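Local coordinates for DyP2 (Amycolatopsis sp. ATCC 39116, PDB 4G2C), which probably oxidises dyes and other substrates as a multifunctional haem peroxidase of a lignin-reactive bacterium, and carries a manganese(II) ion besides its haem, at residues N57-H62 against A248-V253; A78-F83 against A125-T130; G381-D386 against R394-K399. All coordinates share one frame; numbering follows the deposited sequence.

How the contacts relate
Contact 1 closes a long loop of chain, from 57-62 to 248-253, and contact 2 is nested inside it; contact 3 follows later. Their centres lie about 27 Å (1 and 2), 33 Å (1 and 3) and 42 Å (2 and 3) apart, contacts 1 and 3 on opposite sides of the chain's centre. Contact 2 sits at the sheet containing strand 66-74, within the DyP alpha+beta range. Contacts 1 and 3 both adjoin a second sheet: R376 and F408, on strands 374-380 and 402-409, touch contact 1, and contact 3 lies in the connection between those strands. Contact 1 thus joins the DyP range to a later part of the chain, while contact 3 is a local closure near the manganese.

Contact 1: N57-H62 against A248-V253; sequences NILKAH and APLEQV. With ACT (acetate ion), chain X.
L59 and I58 reach across to L250 and V253 through methyl groups alone, in a small, wholly buried apolar patch. Along L59, CB and CG stay back from the 248-253 segment, with CG held beside the backbone N (chi1 -69°). At the fork, CD1 also stops short, whereas CD2 does all the touching: it presses on L250 CD2 at 3.5 Å, tighter than usual for two carbons, and meets V253 CG1 at 3.9 Å. V253 divides its two branches between neighbours. Its CG1 faces L59, while its CG2, anti to the backbone N, touches I58 CG2 at 3.7 Å. I58 and L59 are thus both engaged by one valine, and L250 adds a second wall to L59.

Each segment is shaped by its own bonds. A 3-10 turn at 250-252, in which V253 N binds L250 O at 3.0 Å, brings L250 and V253 to the same front. In 57-62, N57 OD1 accepts from H62 N at 2.8 Å and ties the two ends of the segment together. A61 N points into an acetate, probably from the crystallisation liquor, whose O is 2.8 Å away on a nearly straight bond (173°).

Around the patch, F226 touches both L59 and V253, and F408 of strand 402-409 meets I58 and V253. R376 of strand 374-380 holds the carbonyls of N57 and I58. The contact therefore joins the loop between helix 45-53 and strand 66-74 to the one between helix 228-237 and strand 255-256, beside strands 374-380 and 402-409.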
loop_
_atom_site.group_PDB
_atom_site.type_symbol
_atom_site.label_atom_id
_atom_site.label_comp_id
_atom_site.label_asym_id
_atom_site.label_seq_id
_atom_site.Cartn_x
_atom_site.Cartn_y
_atom_site.Cartn_z
ATOM N N ASN A 57 -7.503 -6.973 -8.410
ATOM C CA ASN A 57 -6.846 -6.076 -7.460
ATOM C C ASN A 57 -5.440 -6.539 -7.068
ATOM O O ASN A 57 -4.723 -5.826 -6.371
ATOM C CB ASN A 57 -7.721 -5.833 -6.220
ATOM C CG ASN A 57 -7.307 -4.584 -5.441
ATOM O OD1 ASN A 57 -6.881 -3.577 -6.021
ATOM N ND2 ASN A 57 -7.424 -4.646 -4.127
ATOM N N ILE A 58 -5.042 -7.726 -7.533
ATOM C CA ILE A 58 -3.767 -8.280 -7.115
ATOM C C ILE A 58 -2.651 -7.939 -8.110
ATOM O O ILE A 58 -1.749 -7.185 -7.783
ATOM C CB ILE A 58 -3.854 -9.803 -6.838
ATOM C CG1 ILE A 58 -4.807 -10.080 -5.663
ATOM C CG2 ILE A 58 -2.477 -10.357 -6.513
ATOM C CD1 ILE A 58 -5.275 -11.549 -5.541
ATOM N N LEU A 59 -2.722 -8.486 -9.317
ATOM C CA LEU A 59 -1.725 -8.181 -10.351
ATOM C C LEU A 59 -1.885 -6.749 -10.898
ATOM O O LEU A 59 -0.966 -6.191 -11.502
ATOM C CB LEU A 59 -1.787 -9.198 -11.499
ATOM C CG LEU A 59 -1.355 -10.654 -11.297
ATOM C CD1 LEU A 59 -1.637 -11.458 -12.547
ATOM C CD2 LEU A 59 0.139 -10.793 -10.918
ATOM N N LYS A 60 -3.052 -6.162 -10.672
ATOM C CA LYS A 60 -3.362 -4.821 -11.161
ATOM C C LYS A 60 -4.434 -4.225 -10.251
ATOM O O LYS A 60 -5.487 -4.825 -10.077
ATOM C CB LYS A 60 -3.919 -4.930 -12.579
ATOM C CG LYS A 60 -4.521 -3.644 -13.136
ATOM C CD LYS A 60 -3.509 -2.944 -13.974
ATOM C CE LYS A 60 -4.008 -1.618 -14.487
ATOM N NZ LYS A 60 -2.832 -0.735 -14.691
ATOM N N ALA A 61 -4.180 -3.057 -9.672
ATOM C CA ALA A 61 -5.120 -2.471 -8.713
ATOM C C ALA A 61 -6.537 -2.318 -9.291
ATOM O O ALA A 61 -6.702 -2.132 -10.484
ATOM C CB ALA A 61 -4.602 -1.120 -8.214
ATOM N N HIS A 62 -7.562 -2.406 -8.451
ATOM C CA HIS A 62 -8.919 -2.153 -8.921
ATOM C C HIS A 62 -9.320 -0.754 -8.468
ATOM O O HIS A 62 -8.950 -0.325 -7.376
ATOM C CB HIS A 62 -9.887 -3.206 -8.383
ATOM C CG HIS A 62 -11.189 -3.285 -9.127
ATOM N ND1 HIS A 62 -12.160 -2.309 -9.042
ATOM C CD2 HIS A 62 -11.683 -4.236 -9.958
ATOM C CE1 HIS A 62 -13.193 -2.652 -9.789
ATOM N NE2 HIS A 62 -12.926 -3.813 -10.359
ATOM N N ALA A 248 8.114 -6.473 -11.994
ATOM C CA ALA A 248 8.243 -7.371 -10.862
ATOM C C ALA A 248 7.771 -8.734 -11.330
ATOM O O ALA A 248 6.749 -8.837 -11.999
ATOM C CB ALA A 248 7.418 -6.884 -9.682
ATOM N N PRO A 249 8.533 -9.781 -10.998
ATOM C CA PRO A 249 8.155 -11.143 -11.365
ATOM C C PRO A 249 6.854 -11.530 -10.648
ATOM O O PRO A 249 6.586 -11.011 -9.566
ATOM C CB PRO A 249 9.322 -11.976 -10.823
ATOM C CG PRO A 249 9.903 -11.130 -9.686
ATOM C CD PRO A 249 9.765 -9.729 -10.183
ATOM N N LEU A 250 6.076 -12.441 -11.222
ATOM C CA LEU A 250 4.875 -12.933 -10.557
ATOM C C LEU A 250 5.135 -13.471 -9.150
ATOM O O LEU A 250 4.294 -13.318 -8.257
ATOM C CB LEU A 250 4.188 -14.007 -11.398
ATOM C CG LEU A 250 3.673 -13.559 -12.765
ATOM C CD1 LEU A 250 2.918 -14.708 -13.445
ATOM C CD2 LEU A 250 2.781 -12.340 -12.612
ATOM N N GLU A 251 6.289 -14.094 -8.936
ATOM C CA GLU A 251 6.608 -14.618 -7.602
ATOM C C GLU A 251 6.678 -13.519 -6.531
ATOM O O GLU A 251 6.744 -13.813 -5.341
ATOM C CB GLU A 251 7.925 -15.395 -7.618
ATOM C CG GLU A 251 9.143 -14.501 -7.842
ATOM C CD GLU A 251 10.408 -15.296 -8.139
ATOM O OE1 GLU A 251 10.419 -16.518 -7.883
ATOM O OE2 GLU A 251 11.385 -14.703 -8.633
ATOM N N GLN A 252 6.708 -12.260 -6.938
ATOM C CA GLN A 252 6.769 -11.178 -5.949
ATOM C C GLN A 252 5.382 -10.829 -5.366
ATOM O O GLN A 252 5.257 -9.921 -4.560
ATOM C CB GLN A 252 7.448 -9.927 -6.521
ATOM C CG GLN A 252 7.962 -8.974 -5.432
ATOM C CD GLN A 252 9.199 -8.196 -5.849
ATOM O OE1 GLN A 252 10.020 -8.681 -6.630
ATOM N NE2 GLN A 252 9.332 -6.978 -5.339
ATOM N N VAL A 253 4.346 -11.556 -5.778
ATOM C CA VAL A 253 3.006 -11.283 -5.282
ATOM C C VAL A 253 2.163 -12.552 -5.213
ATOM O O VAL A 253 1.385 -12.723 -4.286
ATOM C CB VAL A 253 2.297 -10.184 -6.125
ATOM C CG1 VAL A 253 2.056 -10.658 -7.557
ATOM C CG2 VAL A 253 1.000 -9.755 -5.468
HETATM C C ACT X . -0.739 -1.656 -10.717
HETATM O O ACT X . -1.833 -1.565 -10.116
HETATM O OXT ACT X . 0.046 -2.556 -10.315
HETATM C CH3 ACT X . -0.395 -0.736 -11.854
#

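Contact 2: A78-F83 against A125-T130; sequences AEARTF and ATLGVT
L127 pushes its CD2 methyl against two successive residues of helix 77-88, lying 3.6 Å from A80 CB and 3.5 Å from R81 CG. A80 points its CB toward the 125-130 segment, while the foot of R81 flanks the same methyl. Beyond CG the arginine leads past the leucine side chain, and a bend at its third torsion (chi3 77°) turns the guanidinium toward the end of helix 121-127. There NH1 comes within 2.9 Å of L127 O, which lies at the edge of the group and near its plane, and V129 CG2 approaches NH1 to 3.8 Å. The arginine thus lays its CG on a buried leucine and carries its charge toward the partly exposed side, where NE also forms a long, weak ion pair with the terminal carboxylate of L493. Beneath, F74 of strand 66-74 touches A80, T126 and L127, so both helices share one aromatic residue of the sheet. Helix 121-127 closes with a Schellman motif: G128, at phi 64°, sends its N back to A125 O at 3.0 Å. Helices packed in this way against an antiparallel sheet are characteristic of the ferredoxin-like fold of DyP-type peroxidases.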
loop_
_atom_site.group_PDB
_atom_site.type_symbol
_atom_site.label_atom_id
_atom_site.label_comp_id
_atom_site.label_asym_id
_atom_site.label_seq_id
_atom_site.Cartn_x
_atom_site.Cartn_y
_atom_site.Cartn_z
ATOM N N ALA A 78 -19.812 -24.943 8.611
ATOM C CA ALA A 78 -20.618 -25.322 7.449
ATOM C C ALA A 78 -21.307 -24.116 6.813
ATOM O O ALA A 78 -21.351 -23.981 5.581
ATOM C CB ALA A 78 -21.646 -26.409 7.821
ATOM N N GLU A 79 -21.840 -23.235 7.655
ATOM C CA GLU A 79 -22.512 -22.054 7.142
ATOM C C GLU A 79 -21.526 -21.086 6.490
ATOM O O GLU A 79 -21.870 -20.390 5.537
ATOM C CB GLU A 79 -23.321 -21.362 8.242
ATOM C CG GLU A 79 -24.710 -21.965 8.465
ATOM C CD GLU A 79 -25.412 -21.381 9.677
ATOM O OE1 GLU A 79 -25.845 -20.208 9.616
ATOM O OE2 GLU A 79 -25.522 -22.095 10.699
ATOM N N ALA A 80 -20.296 -21.051 6.991
ATOM C CA ALA A 80 -19.299 -20.136 6.439
ATOM C C ALA A 80 -18.883 -20.594 5.051
ATOM O O ALA A 80 -18.787 -19.784 4.128
ATOM C CB ALA A 80 -18.094 -20.028 7.353
ATOM N N ARG A 81 -18.656 -21.898 4.910
ATOM C CA ARG A 81 -18.334 -22.499 3.622
ATOM C C ARG A 81 -19.430 -22.241 2.597
ATOM O O ARG A 81 -19.161 -21.986 1.420
ATOM C CB ARG A 81 -18.098 -24.003 3.777
ATOM C CG ARG A 81 -16.940 -24.313 4.713
ATOM C CD ARG A 81 -16.774 -25.803 4.973
ATOM N NE ARG A 81 -16.140 -26.496 3.856
ATOM C CZ ARG A 81 -15.001 -27.176 3.941
ATOM N NH1 ARG A 81 -14.360 -27.263 5.100
ATOM N NH2 ARG A 81 -14.502 -27.775 2.862
ATOM N N THR A 82 -20.675 -22.303 3.041
ATOM C CA THR A 82 -21.783 -22.022 2.146
ATOM C C THR A 82 -21.745 -20.536 1.730
ATOM O O THR A 82 -21.870 -20.203 0.554
ATOM C CB THR A 82 -23.116 -22.424 2.801
ATOM O OG1 THR A 82 -23.072 -23.822 3.106
ATOM C CG2 THR A 82 -24.315 -22.130 1.880
ATOM N N PHE A 83 -21.544 -19.652 2.699
ATOM C CA PHE A 83 -21.436 -18.220 2.418
ATOM C C PHE A 83 -20.355 -17.918 1.377
ATOM O O PHE A 83 -20.630 -17.318 0.328
ATOM C CB PHE A 83 -21.149 -17.461 3.710
ATOM C CG PHE A 83 -21.055 -15.963 3.545
ATOM C CD1 PHE A 83 -22.069 -15.253 2.920
ATOM C CD2 PHE A 83 -19.961 -15.265 4.051
ATOM C CE1 PHE A 83 -22.000 -13.880 2.780
ATOM C CE2 PHE A 83 -19.881 -13.887 3.922
ATOM C CZ PHE A 83 -20.903 -13.191 3.281
ATOM N N ALA A 125 -8.793 -21.994 10.213
ATOM C CA ALA A 125 -8.986 -22.925 11.316
ATOM C C ALA A 125 -10.475 -23.205 11.554
ATOM O O ALA A 125 -10.874 -24.353 11.720
ATOM C CB ALA A 125 -8.297 -22.416 12.604
ATOM N N THR A 126 -11.295 -22.161 11.558
ATOM C CA THR A 126 -12.739 -22.341 11.710
ATOM C C THR A 126 -13.333 -23.203 10.601
ATOM O O THR A 126 -14.263 -23.973 10.829
ATOM C CB THR A 126 -13.500 -21.003 11.704
ATOM O OG1 THR A 126 -13.305 -20.332 12.950
ATOM C CG2 THR A 126 -14.994 -21.248 11.524
ATOM N N LEU A 127 -12.818 -23.041 9.392
ATOM C CA LEU A 127 -13.324 -23.793 8.251
ATOM C C LEU A 127 -12.779 -25.217 8.257
ATOM O O LEU A 127 -13.280 -26.088 7.538
ATOM C CB LEU A 127 -12.931 -23.097 6.940
ATOM C CG LEU A 127 -13.569 -21.745 6.591
ATOM C CD1 LEU A 127 -12.946 -21.176 5.334
ATOM C CD2 LEU A 127 -15.089 -21.853 6.427
ATOM N N GLY A 128 -11.742 -25.446 9.059
ATOM C CA GLY A 128 -11.012 -26.705 9.037
ATOM C C GLY A 128 -10.288 -26.977 7.717
ATOM O O GLY A 128 -10.328 -28.094 7.200
ATOM N N VAL A 129 -9.614 -25.966 7.170
ATOM C CA VAL A 129 -8.968 -26.111 5.863
ATOM C C VAL A 129 -7.445 -25.911 5.926
ATOM O O VAL A 129 -6.947 -25.086 6.694
ATOM C CB VAL A 129 -9.592 -25.127 4.831
ATOM C CG1 VAL A 129 -8.767 -25.070 3.585
ATOM C CG2 VAL A 129 -11.040 -25.508 4.512
ATOM N N THR A 130 -6.703 -26.663 5.117
ATOM C CA THR A 130 -5.260 -26.473 5.031
ATOM C C THR A 130 -4.920 -25.014 4.719
ATOM O O THR A 130 -5.371 -24.482 3.707
ATOM C CB THR A 130 -4.639 -27.323 3.920
ATOM O OG1 THR A 130 -4.805 -28.717 4.217
ATOM C CG2 THR A 130 -3.138 -26.976 3.762
#

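Contact 3: G381-D386 against R394-K399; sequences GRRHDD and RLRPAK
Without forming strands, the two segments run in opposite directions in the connection between antiparallel strands 374-380 and 402-409, with R383 CA 7.1 Å from P397 CA. R383, D385 and R396 form a salt-bridge network, in which R396 ties the R383-D385 pair to the other segment. R383 grips D385 side-on: NE meets OD1 at 2.9 Å from above the carboxylate plane, and NH2 meets OD2 on its syn side along an almost straight bond (176°). R396 NH1 takes the anti side of OD2, also at 2.9 Å; both donors to OD2 are tilted out of the carboxylate plane toward the same face, and the two guanidinium planes stand 83° apart. D385 reaches them with CG placed between the backbone N and the carbonyl carbon (chi1 66°). With an alanine in place of D385, R383 NH2 and R396 NH1, 4.0 Å apart, would probably no longer be bridged by a carboxylate, and R383 would be held less firmly without its two-nitrogen grip. R396 NH1 makes a second bond, to D386 O, while its NH2 is taken by A389 O; R383 NH1 goes to H214 O. R396 also packs on helix 280-293, which carries the manganese ligand E287. P397 covers one face of the R383 guanidinium, its CG 3.9 Å above the plane, while P397 CD sits 3.5 Å from D385 OD1.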
loop_
_atom_site.group_PDB
_atom_site.type_symbol
_atom_site.label_atom_id
_atom_site.label_comp_id
_atom_site.label_asym_id
_atom_site.label_seq_id
_atom_site.Cartn_x
_atom_site.Cartn_y
_atom_site.Cartn_z
ATOM N N GLY A 381 -11.954 8.917 5.964
ATOM C CA GLY A 381 -12.309 10.109 6.702
ATOM C C GLY A 381 -12.845 11.212 5.801
ATOM O O GLY A 381 -12.569 11.253 4.600
ATOM N N ARG A 382 -13.630 12.112 6.378
ATOM C CA ARG A 382 -14.076 13.278 5.630
ATOM C C ARG A 382 -13.523 14.519 6.298
ATOM O O ARG A 382 -13.391 14.573 7.517
ATOM C CB ARG A 382 -15.602 13.336 5.540
ATOM C CG ARG A 382 -16.227 12.242 4.676
ATOM C CD ARG A 382 -17.710 12.514 4.444
ATOM N NE ARG A 382 -18.281 11.700 3.372
ATOM C CZ ARG A 382 -18.239 12.027 2.080
ATOM N NH1 ARG A 382 -17.638 13.151 1.689
ATOM N NH2 ARG A 382 -18.791 11.225 1.174
ATOM N N ARG A 383 -13.165 15.505 5.493
ATOM C CA ARG A 383 -12.693 16.768 6.033
ATOM C C ARG A 383 -13.334 17.916 5.271
ATOM O O ARG A 383 -13.936 17.712 4.212
ATOM C CB ARG A 383 -11.179 16.850 5.930
ATOM C CG ARG A 383 -10.675 16.613 4.531
ATOM C CD ARG A 383 -9.228 16.196 4.582
ATOM N NE ARG A 383 -8.324 17.306 4.865
ATOM C CZ ARG A 383 -7.001 17.179 4.855
ATOM N NH1 ARG A 383 -6.466 15.981 4.604
ATOM N NH2 ARG A 383 -6.221 18.225 5.108
ATOM N N HIS A 384 -13.202 19.124 5.806
ATOM C CA HIS A 384 -13.847 20.281 5.204
ATOM C C HIS A 384 -12.831 21.235 4.583
ATOM O O HIS A 384 -13.184 22.311 4.106
ATOM C CB HIS A 384 -14.723 20.978 6.244
ATOM C CG HIS A 384 -15.662 20.048 6.949
ATOM N ND1 HIS A 384 -16.692 19.395 6.301
ATOM C CD2 HIS A 384 -15.711 19.632 8.239
ATOM C CE1 HIS A 384 -17.338 18.626 7.161
ATOM N NE2 HIS A 384 -16.766 18.757 8.346
ATOM N N ASP A 385 -11.570 20.817 4.559
ATOM C CA ASP A 385 -10.512 21.636 3.991
ATOM C C ASP A 385 -9.832 20.952 2.791
ATOM O O ASP A 385 -9.562 19.751 2.818
ATOM C CB ASP A 385 -9.484 21.992 5.075
ATOM C CG ASP A 385 -8.728 20.772 5.595
ATOM O OD1 ASP A 385 -9.362 19.772 5.992
ATOM O OD2 ASP A 385 -7.483 20.821 5.591
ATOM N N ASP A 386 -9.592 21.717 1.732
ATOM C CA ASP A 386 -8.812 21.245 0.585
ATOM C C ASP A 386 -7.415 20.918 1.096
ATOM O O ASP A 386 -6.713 21.804 1.596
ATOM C CB ASP A 386 -8.753 22.342 -0.493
ATOM C CG ASP A 386 -7.932 21.943 -1.729
ATOM O OD1 ASP A 386 -7.273 20.873 -1.733
ATOM O OD2 ASP A 386 -7.930 22.741 -2.698
ATOM N N ARG A 394 -3.419 24.770 11.871
ATOM C CA ARG A 394 -4.540 24.681 12.803
ATOM C C ARG A 394 -5.860 24.349 12.106
ATOM O O ARG A 394 -6.790 23.845 12.736
ATOM C CB ARG A 394 -4.677 25.976 13.632
ATOM C CG ARG A 394 -4.853 27.259 12.794
ATOM C CD ARG A 394 -4.982 28.529 13.667
ATOM N NE ARG A 394 -5.166 29.743 12.866
ATOM C CZ ARG A 394 -6.332 30.149 12.354
ATOM N NH1 ARG A 394 -7.442 29.442 12.545
ATOM N NH2 ARG A 394 -6.390 31.265 11.633
ATOM N N LEU A 395 -5.951 24.623 10.811
ATOM C CA LEU A 395 -7.167 24.299 10.081
ATOM C C LEU A 395 -7.180 22.869 9.506
ATOM O O LEU A 395 -8.138 22.466 8.858
ATOM C CB LEU A 395 -7.453 25.351 8.997
ATOM C CG LEU A 395 -7.804 26.748 9.546
ATOM C CD1 LEU A 395 -8.314 27.655 8.450
ATOM C CD2 LEU A 395 -8.815 26.691 10.691
ATOM N N ARG A 396 -6.124 22.103 9.748
ATOM C CA ARG A 396 -6.096 20.708 9.310
ATOM C C ARG A 396 -6.635 19.756 10.383
ATOM O O ARG A 396 -6.452 19.981 11.572
ATOM C CB ARG A 396 -4.675 20.283 8.924
ATOM C CG ARG A 396 -3.950 21.237 7.985
ATOM C CD ARG A 396 -4.615 21.307 6.633
ATOM N NE ARG A 396 -3.804 22.087 5.704
ATOM C CZ ARG A 396 -4.148 22.365 4.451
ATOM N NH1 ARG A 396 -5.305 21.932 3.961
ATOM N NH2 ARG A 396 -3.333 23.080 3.688
ATOM N N PRO A 397 -7.284 18.666 9.962
ATOM C CA PRO A 397 -7.725 17.678 10.952
ATOM C C PRO A 397 -6.540 17.098 11.723
ATOM O O PRO A 397 -5.408 17.131 11.246
ATOM C CB PRO A 397 -8.380 16.597 10.097
ATOM C CG PRO A 397 -7.825 16.809 8.721
ATOM C CD PRO A 397 -7.609 18.264 8.587
ATOM N N ALA A 398 -6.804 16.593 12.917
ATOM C CA ALA A 398 -5.763 15.975 13.729
ATOM C C ALA A 398 -6.037 14.485 13.948
ATOM O O ALA A 398 -5.153 13.756 14.398
ATOM C CB ALA A 398 -5.630 16.699 15.069
ATOM N N LYS A 399 -7.252 14.038 13.628
ATOM C CA LYS A 399 -7.639 12.635 13.836
ATOM C C LYS A 399 -8.815 12.219 12.969
ATOM O O LYS A 399 -9.450 13.055 12.335
ATOM C CB LYS A 399 -7.993 12.383 15.304
ATOM C CG LYS A 399 -9.167 13.226 15.810
ATOM C CD LYS A 399 -9.543 12.855 17.242
ATOM C CE LYS A 399 -10.697 13.727 17.764
ATOM N NZ LYS A 399 -11.267 13.210 19.045
#